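Local coordinates for serine acetyltransferase 1, putative (Entamoeba histolytica, PDB 7BW9), which probably catalyses the transfer of an acetyl group from acetyl-CoA to serine, a step of cysteine biosynthesis, and is seen here with cysteine bound, at residues A[37-50]-A[121-135]. Residues are numbered along the deposited sequence; the frame is centred on the assembly and turned at random.
Sequences ELELIQKILFPDFF and AMIIRSYPGIHVMMI
The carbonyl O of Phe-49 accepts a hydrogen bond from Arg-125 NH1 (2.8 Å), met in the guanidinium plane and nearly in line with the C=O. A bend at chi3 (55°) turns the long arginine chain back to this oxygen; arginine suits the place because NE, NH1 and NH2 can each donate in a different direction, here to Glu-153 of a second subunit, Phe-49 O and Pro-30 O. A second buried carbonyl, Ile-124 O, takes the N-H of His-131 NE2 (3.0 Å), and the edge of the Phe-50 ring abuts the same oxygen. Gln-42 NE2 lies over one face of the imidazole, the amide turned 74° from the ring. The beta branch gives Ile-124 two arms: CD1 lies over one face of Phe-46 and one face of Phe-49, a CH-pi contact with each, and CG2 touches Phe-50 CE2 (3.5 Å). Unbranched and extended, Met-134 passes Leu-45 to put CE at the edge of Phe-46 (3.8 Å from CE2). Farther along, Ile-135 CD1 meets Leu-38 CD1 and Ile-41 CD1 (3.8 Å to the latter). Helices 37-45 and 128-135 cross at 95° within the buried core of the all-helical N-terminal domain that precedes the left-handed beta-helix in serine acetyltransferases.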
loop_
_atom_site.group_PDB
_atom_site.type_symbol
_atom_site.label_atom_id
_atom_site.label_comp_id
_atom_site.label_asym_id
_atom_site.label_seq_id
_atom_site.Cartn_x
_atom_site.Cartn_y
_atom_site.Cartn_z
ATOM N N GLU A 37 3.825 8.423 15.665
ATOM C CA GLU A 37 5.134 7.844 15.987
ATOM C C GLU A 37 6.143 8.081 14.871
ATOM O O GLU A 37 7.311 8.372 15.146
ATOM C CB GLU A 37 5.008 6.355 16.290
ATOM C CG GLU A 37 4.157 6.048 17.492
ATOM C CD GLU A 37 2.717 5.769 17.100
ATOM O OE1 GLU A 37 2.173 6.512 16.250
ATOM O OE2 GLU A 37 2.142 4.795 17.623
ATOM N N LEU A 38 5.715 7.997 13.605
ATOM C CA LEU A 38 6.665 8.189 12.507
ATOM C C LEU A 38 7.133 9.640 12.425
ATOM O O LEU A 38 8.336 9.917 12.296
ATOM C CB LEU A 38 6.047 7.757 11.177
ATOM C CG LEU A 38 7.012 8.009 10.013
ATOM C CD1 LEU A 38 8.328 7.225 10.191
ATOM C CD2 LEU A 38 6.364 7.713 8.664
ATOM N N GLU A 39 6.190 10.584 12.478
ATOM C CA GLU A 39 6.573 11.994 12.459
ATOM C C GLU A 39 7.555 12.304 13.581
ATOM O O GLU A 39 8.581 12.961 13.362
ATOM C CB GLU A 39 5.329 12.884 12.568
ATOM C CG GLU A 39 4.403 12.817 11.381
ATOM C CD GLU A 39 2.963 13.177 11.740
ATOM O OE1 GLU A 39 2.758 13.870 12.767
ATOM O OE2 GLU A 39 2.040 12.766 10.997
ATOM N N LEU A 40 7.279 11.801 14.783
ATOM C CA LEU A 40 8.145 12.106 15.919
ATOM C C LEU A 40 9.501 11.444 15.780
ATOM O O LEU A 40 10.534 12.078 16.034
ATOM C CB LEU A 40 7.477 11.679 17.222
ATOM C CG LEU A 40 6.383 12.643 17.696
ATOM C CD1 LEU A 40 5.755 12.139 18.988
ATOM C CD2 LEU A 40 6.959 14.048 17.877
ATOM N N ILE A 41 9.525 10.162 15.390
ATOM C CA ILE A 41 10.802 9.475 15.250
ATOM C C ILE A 41 11.647 10.160 14.193
ATOM O O ILE A 41 12.860 10.342 14.367
ATOM C CB ILE A 41 10.571 7.978 14.953
ATOM C CG1 ILE A 41 10.059 7.294 16.224
ATOM C CG2 ILE A 41 11.833 7.305 14.483
ATOM C CD1 ILE A 41 9.328 6.023 15.971
ATOM N N GLN A 42 11.013 10.602 13.106
ATOM C CA GLN A 42 11.747 11.305 12.060
ATOM C C GLN A 42 12.408 12.562 12.601
ATOM O O GLN A 42 13.591 12.816 12.341
ATOM C CB GLN A 42 10.809 11.666 10.905
ATOM C CG GLN A 42 10.438 10.478 9.997
ATOM C CD GLN A 42 9.349 10.844 9.005
ATOM O OE1 GLN A 42 8.512 11.726 9.268
ATOM N NE2 GLN A 42 9.360 10.191 7.854
ATOM N N LYS A 43 11.639 13.381 13.341
ATOM C CA LYS A 43 12.181 14.608 13.917
ATOM C C LYS A 43 13.236 14.299 14.973
ATOM O O LYS A 43 14.226 15.030 15.100
ATOM C CB LYS A 43 11.057 15.453 14.529
ATOM C CG LYS A 43 9.977 15.874 13.549
ATOM C CD LYS A 43 8.930 16.776 14.207
ATOM C CE LYS A 43 7.851 17.180 13.207
ATOM N NZ LYS A 43 7.068 18.375 13.645
ATOM N N ILE A 44 13.043 13.229 15.746
ATOM C CA ILE A 44 14.042 12.881 16.757
ATOM C C ILE A 44 15.346 12.427 16.101
ATOM O O ILE A 44 16.438 12.821 16.525
ATOM C CB ILE A 44 13.501 11.805 17.714
ATOM C CG1 ILE A 44 12.387 12.377 18.600
ATOM C CG2 ILE A 44 14.635 11.263 18.568
ATOM C CD1 ILE A 44 11.464 11.316 19.198
ATOM N N LEU A 45 15.264 11.598 15.057
ATOM C CA LEU A 45 16.501 11.040 14.509
ATOM C C LEU A 45 17.215 11.989 13.548
ATOM O O LEU A 45 18.443 11.930 13.429
ATOM C CB LEU A 45 16.220 9.723 13.793
ATOM C CG LEU A 45 15.619 8.585 14.616
ATOM C CD1 LEU A 45 15.255 7.473 13.668
ATOM C CD2 LEU A 45 16.590 8.102 15.663
ATOM N N PHE A 46 16.493 12.844 12.834
ATOM C CA PHE A 46 17.106 13.752 11.865
ATOM C C PHE A 46 16.412 15.099 11.883
ATOM O O PHE A 46 15.738 15.478 10.920
ATOM C CB PHE A 46 17.065 13.154 10.463
ATOM C CG PHE A 46 17.768 11.868 10.357
ATOM C CD1 PHE A 46 19.147 11.834 10.272
ATOM C CD2 PHE A 46 17.055 10.677 10.350
ATOM C CE1 PHE A 46 19.814 10.631 10.169
ATOM C CE2 PHE A 46 17.715 9.466 10.254
ATOM C CZ PHE A 46 19.101 9.447 10.170
ATOM N N PRO A 47 16.579 15.868 12.963
ATOM C CA PRO A 47 15.934 17.191 13.013
ATOM C C PRO A 47 16.199 18.045 11.786
ATOM O O PRO A 47 15.290 18.742 11.319
ATOM C CB PRO A 47 16.517 17.819 14.289
ATOM C CG PRO A 47 17.650 16.896 14.732
ATOM C CD PRO A 47 17.267 15.542 14.223
ATOM N N ASP A 48 17.402 17.988 11.220
ATOM C CA ASP A 48 17.702 18.884 10.106
ATOM C C ASP A 48 16.761 18.695 8.921
ATOM O O ASP A 48 16.544 19.648 8.166
ATOM C CB ASP A 48 19.149 18.705 9.652
ATOM C CG ASP A 48 20.147 19.331 10.617
ATOM O OD1 ASP A 48 19.748 19.726 11.739
ATOM O OD2 ASP A 48 21.339 19.413 10.251
ATOM N N PHE A 49 16.160 17.514 8.757
ATOM C CA PHE A 49 15.320 17.269 7.588
ATOM C C PHE A 49 13.832 17.343 7.878
ATOM O O PHE A 49 13.030 17.346 6.931
ATOM C CB PHE A 49 15.672 15.903 6.962
ATOM C CG PHE A 49 17.104 15.821 6.518
ATOM C CD1 PHE A 49 17.469 16.216 5.245
ATOM C CD2 PHE A 49 18.098 15.423 7.400
ATOM C CE1 PHE A 49 18.798 16.174 4.848
ATOM C CE2 PHE A 49 19.423 15.383 7.011
ATOM C CZ PHE A 49 19.773 15.759 5.732
ATOM N N PHE A 50 13.432 17.413 9.141
ATOM C CA PHE A 50 12.017 17.315 9.473
ATOM C C PHE A 50 11.475 18.407 10.389
ATOM O O PHE A 50 10.264 18.421 10.631
ATOM C CB PHE A 50 11.718 15.953 10.124
ATOM C CG PHE A 50 11.937 14.768 9.203
ATOM C CD1 PHE A 50 10.990 14.425 8.249
ATOM C CD2 PHE A 50 13.087 14.003 9.304
ATOM C CE1 PHE A 50 11.189 13.333 7.410
ATOM C CE2 PHE A 50 13.294 12.899 8.466
ATOM C CZ PHE A 50 12.344 12.569 7.519
ATOM N N ALA A 121 19.494 13.467 1.759
ATOM C CA ALA A 121 18.230 14.152 2.029
ATOM C C ALA A 121 17.059 13.413 1.390
ATOM O O ALA A 121 16.056 13.121 2.054
ATOM C CB ALA A 121 18.289 15.591 1.515
ATOM N N MET A 122 17.176 13.106 0.096
ATOM C CA MET A 122 16.128 12.370 -0.600
ATOM C C MET A 122 15.826 11.062 0.117
ATOM O O MET A 122 14.664 10.732 0.378
ATOM C CB MET A 122 16.556 12.108 -2.044
ATOM C CG MET A 122 15.755 11.004 -2.744
ATOM S SD MET A 122 16.458 10.474 -4.327
ATOM C CE MET A 122 16.510 12.021 -5.210
ATOM N N ILE A 123 16.879 10.323 0.476
ATOM C CA ILE A 123 16.709 9.040 1.151
ATOM C C ILE A 123 16.017 9.245 2.491
ATOM O O ILE A 123 15.058 8.541 2.833
ATOM C CB ILE A 123 18.074 8.339 1.315
ATOM C CG1 ILE A 123 18.669 8.000 -0.052
ATOM C CG2 ILE A 123 17.963 7.074 2.169
ATOM C CD1 ILE A 123 20.138 7.734 -0.007
ATOM N N ILE A 124 16.479 10.229 3.258
ATOM C CA ILE A 124 15.961 10.406 4.605
ATOM C C ILE A 124 14.503 10.835 4.564
ATOM O O ILE A 124 13.681 10.381 5.365
ATOM C CB ILE A 124 16.825 11.422 5.368
ATOM C CG1 ILE A 124 18.202 10.828 5.677
ATOM C CG2 ILE A 124 16.107 11.868 6.640
ATOM C CD1 ILE A 124 19.171 11.826 6.319
ATOM N N ARG A 125 14.155 11.703 3.624
ATOM C CA ARG A 125 12.820 12.281 3.658
ATOM C C ARG A 125 11.788 11.386 2.993
ATOM O O ARG A 125 10.607 11.436 3.353
ATOM C CB ARG A 125 12.843 13.657 2.995
ATOM C CG ARG A 125 13.292 14.741 3.983
ATOM C CD ARG A 125 13.161 16.147 3.450
ATOM N NE ARG A 125 11.825 16.487 2.986
ATOM C CZ ARG A 125 10.837 16.963 3.748
ATOM N NH1 ARG A 125 10.993 17.131 5.055
ATOM N NH2 ARG A 125 9.674 17.270 3.194
ATOM N N SER A 126 12.210 10.560 2.045
ATOM C CA SER A 126 11.267 9.954 1.118
ATOM C C SER A 126 11.380 8.444 0.925
ATOM O O SER A 126 10.455 7.866 0.353
ATOM C CB SER A 126 11.384 10.623 -0.257
ATOM O OG SER A 126 11.064 11.999 -0.156
ATOM N N TYR A 127 12.444 7.782 1.365
ATOM C CA TYR A 127 12.561 6.346 1.050
ATOM C C TYR A 127 11.712 5.512 2.005
ATOM O O TYR A 127 11.997 5.486 3.210
ATOM C CB TYR A 127 14.011 5.891 1.084
ATOM C CG TYR A 127 14.664 5.980 -0.280
ATOM C CD1 TYR A 127 14.423 7.064 -1.112
ATOM C CD2 TYR A 127 15.495 4.974 -0.746
ATOM C CE1 TYR A 127 15.009 7.159 -2.371
ATOM C CE2 TYR A 127 16.094 5.050 -2.012
ATOM C CZ TYR A 127 15.845 6.146 -2.818
ATOM O OH TYR A 127 16.425 6.222 -4.075
ATOM N N PRO A 128 10.687 4.796 1.517
ATOM C CA PRO A 128 9.849 4.002 2.438
ATOM C C PRO A 128 10.608 2.898 3.148
ATOM O O PRO A 128 10.201 2.504 4.248
ATOM C CB PRO A 128 8.757 3.421 1.529
ATOM C CG PRO A 128 9.366 3.428 0.152
ATOM C CD PRO A 128 10.268 4.650 0.113
ATOM N N GLY A 129 11.671 2.363 2.537
ATOM C CA GLY A 129 12.443 1.317 3.190
ATOM C C GLY A 129 13.199 1.821 4.401
ATOM O O GLY A 129 13.431 1.066 5.349
ATOM N N ILE A 130 13.584 3.101 4.381
ATOM C CA ILE A 130 14.202 3.736 5.535
ATOM C C ILE A 130 13.155 4.002 6.604
ATOM O O ILE A 130 13.383 3.756 7.794
ATOM C CB ILE A 130 14.910 5.041 5.118
ATOM C CG1 ILE A 130 16.058 4.754 4.156
ATOM C CG2 ILE A 130 15.388 5.801 6.336
ATOM C CD1 ILE A 130 17.088 3.796 4.690
ATOM N N HIS A 131 11.989 4.504 6.201
ATOM C CA HIS A 131 10.964 4.819 7.194
ATOM C C HIS A 131 10.501 3.561 7.904
ATOM O O HIS A 131 10.262 3.582 9.115
ATOM C CB HIS A 131 9.780 5.555 6.552
ATOM C CG HIS A 131 10.149 6.898 5.994
ATOM N ND1 HIS A 131 9.370 7.565 5.073
ATOM C CD2 HIS A 131 11.225 7.688 6.223
ATOM C CE1 HIS A 131 9.952 8.710 4.756
ATOM N NE2 HIS A 131 11.077 8.811 5.443
ATOM N N VAL A 132 10.403 2.444 7.183
ATOM C CA VAL A 132 9.928 1.232 7.849
ATOM C C VAL A 132 10.952 0.758 8.874
ATOM O O VAL A 132 10.584 0.215 9.921
ATOM C CB VAL A 132 9.577 0.134 6.816
ATOM C CG1 VAL A 132 10.831 -0.515 6.241
ATOM C CG2 VAL A 132 8.697 -0.937 7.453
ATOM N N MET A 133 12.244 0.984 8.614
ATOM C CA MET A 133 13.275 0.549 9.547
ATOM C C MET A 133 13.395 1.476 10.752
ATOM O O MET A 133 13.681 1.001 11.856
ATOM C CB MET A 133 14.613 0.417 8.820
ATOM C CG MET A 133 14.666 -0.818 7.895
ATOM S SD MET A 133 14.023 -2.334 8.659
ATOM C CE MET A 133 15.196 -2.491 10.021
ATOM N N MET A 134 13.171 2.785 10.576
ATOM C CA MET A 134 12.993 3.657 11.738
ATOM C C MET A 134 11.949 3.086 12.697
ATOM O O MET A 134 12.178 2.994 13.906
ATOM C CB MET A 134 12.572 5.060 11.293
ATOM C CG MET A 134 13.537 5.792 10.375
ATOM S SD MET A 134 12.911 7.467 10.074
ATOM C CE MET A 134 14.254 8.208 9.143
ATOM N N ILE A 135 10.793 2.686 12.170
ATOM C CA ILE A 135 9.756 2.116 13.024
ATOM C C ILE A 135 10.162 0.735 13.535
ATOM O O ILE A 135 9.971 0.421 14.720
ATOM C CB ILE A 135 8.420 2.064 12.269
ATOM C CG1 ILE A 135 8.061 3.452 11.756
ATOM C CG2 ILE A 135 7.306 1.518 13.165
ATOM C CD1 ILE A 135 7.818 4.494 12.876
#